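Local coordinates for protein purine nucleoside phosphorylase (Schistosoma mansoni, PDB 6B4Q) that probably catalyses the reversible phosphorolysis of purine nucleosides such as inosine and guanosine, releasing the free base and a ribose 1-phosphate, at residues 117-122 with 241-246. Residues are numbered along the deposited sequence; the frame is centred on the assembly and turned at random.
Sequences NLAGGI and SLIANN. With CQG (pyridin-4-ol), chain H.
N117 pairs with S241, and L118 with L242, where strands 112-121 and 236-246 run parallel. L242 N donates to N117 O and A119 N to L242 O; A244 N then reaches A119 O at 2.9 Å. Between the A119/I243 and G121/N246 pairs, A244 and N245 face the single residue G120, a beta bulge. G121 N donates to N245 O (2.8 Å).

On the N117 face, S241 OG donates in the amide plane to a lone pair of N117 OD1 (2.7 Å). N117 CG sits between its own backbone N and carbonyl carbon (chi1 66°), which turns OD1 toward the S241 hydroxyl. N117 ND2 is hydrogen-bonded to T223 OG1. A119 CB packs against S241 CB.

On the other face, L118 and L242 lie side by side, touching through their CD2 methyls at 3.8 Å. Pyridin-4-ol rests over this face, its C3 3.4 Å from G120 CA. Its N lies 2.8 Å from N245 OD1, while N245 ND2 is hydrogen-bonded to D250 OD2. This is consistent with the purine-base site of the family.

N246 N-caps helix 247-253. Strand 131-139 flanks 236-246, strand 218-220 pairs with 112-121, and helix 259-283 packs on L118, L242 and A244.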
# COMPACT_ATOMS: atom_id res chain seq x y z
N ASN A 117 15.87 -6.69 -15.35
CA ASN A 117 15.12 -7.44 -14.34
C ASN A 117 14.46 -8.67 -14.97
O ASN A 117 14.42 -8.82 -16.19
CB ASN A 117 14.09 -6.54 -13.63
CG ASN A 117 12.97 -6.05 -14.55
OD1 ASN A 117 12.27 -6.84 -15.14
ND2 ASN A 117 12.78 -4.74 -14.62
N LEU A 118 13.99 -9.57 -14.09
CA LEU A 118 13.17 -10.72 -14.47
C LEU A 118 11.71 -10.45 -14.08
O LEU A 118 11.44 -9.87 -13.01
CB LEU A 118 13.69 -12.00 -13.81
CG LEU A 118 14.96 -12.57 -14.50
CD1 LEU A 118 15.93 -13.13 -13.47
CD2 LEU A 118 14.54 -13.61 -15.50
N ALA A 119 10.78 -10.79 -14.97
CA ALA A 119 9.39 -10.40 -14.79
C ALA A 119 8.43 -11.46 -15.32
O ALA A 119 8.82 -12.33 -16.12
CB ALA A 119 9.12 -9.06 -15.48
N GLY A 120 7.16 -11.35 -14.92
CA GLY A 120 6.08 -12.15 -15.48
C GLY A 120 5.33 -11.42 -16.60
O GLY A 120 5.15 -10.20 -16.53
N GLY A 121 4.94 -12.17 -17.62
CA GLY A 121 4.15 -11.61 -18.71
C GLY A 121 2.65 -11.58 -18.40
O GLY A 121 2.09 -12.57 -17.93
N ILE A 122 2.01 -10.44 -18.69
CA ILE A 122 0.56 -10.28 -18.58
C ILE A 122 -0.08 -10.19 -19.97
O ILE A 122 -1.04 -10.90 -20.27
CB ILE A 122 0.22 -9.04 -17.72
CG1 ILE A 122 0.81 -9.11 -16.29
CG2 ILE A 122 -1.29 -8.85 -17.69
CD1 ILE A 122 0.24 -10.21 -15.42
N SER A 241 12.94 -5.74 -19.21
CA SER A 241 12.50 -6.95 -18.50
C SER A 241 12.75 -8.19 -19.37
O SER A 241 12.46 -8.18 -20.57
CB SER A 241 11.01 -6.89 -18.15
OG SER A 241 10.69 -5.96 -17.12
N LEU A 242 13.25 -9.27 -18.75
CA LEU A 242 13.29 -10.60 -19.35
C LEU A 242 12.08 -11.38 -18.83
O LEU A 242 11.89 -11.50 -17.62
CB LEU A 242 14.58 -11.33 -18.99
CG LEU A 242 14.64 -12.82 -19.37
CD1 LEU A 242 14.42 -13.07 -20.86
CD2 LEU A 242 16.02 -13.38 -18.99
N ILE A 243 11.25 -11.87 -19.74
CA ILE A 243 10.00 -12.55 -19.37
C ILE A 243 10.29 -14.01 -19.04
O ILE A 243 10.80 -14.76 -19.87
CB ILE A 243 8.97 -12.44 -20.50
CG1 ILE A 243 8.66 -10.98 -20.86
CG2 ILE A 243 7.71 -13.24 -20.17
CD1 ILE A 243 8.19 -10.13 -19.63
N ALA A 244 9.98 -14.41 -17.82
CA ALA A 244 10.21 -15.80 -17.43
C ALA A 244 9.05 -16.74 -17.74
O ALA A 244 9.26 -17.94 -17.86
CB ALA A 244 10.52 -15.85 -15.93
N ASN A 245 7.84 -16.21 -17.91
CA ASN A 245 6.61 -16.98 -18.01
C ASN A 245 5.50 -16.00 -18.31
O ASN A 245 5.65 -14.81 -18.05
CB ASN A 245 6.31 -17.71 -16.72
CG ASN A 245 5.97 -16.75 -15.59
OD1 ASN A 245 6.83 -15.97 -15.16
ND2 ASN A 245 4.71 -16.79 -15.11
N ASN A 246 4.36 -16.52 -18.78
CA ASN A 246 3.15 -15.71 -18.94
C ASN A 246 2.17 -16.10 -17.83
O ASN A 246 1.60 -17.20 -17.85
CB ASN A 246 2.52 -15.89 -20.32
CG ASN A 246 1.42 -14.91 -20.57
OD1 ASN A 246 0.36 -15.02 -19.96
ND2 ASN A 246 1.65 -13.90 -21.44
C4 CQG H . 6.66 -12.73 -11.62
C3 CQG H . 6.54 -13.75 -12.56
C2 CQG H . 8.89 -13.78 -12.80
C1 CQG H . 9.02 -12.77 -11.86
O CQG H . 8.05 -11.26 -10.35
C CQG H . 7.89 -12.27 -11.30
N CQG H . 7.65 -14.26 -13.13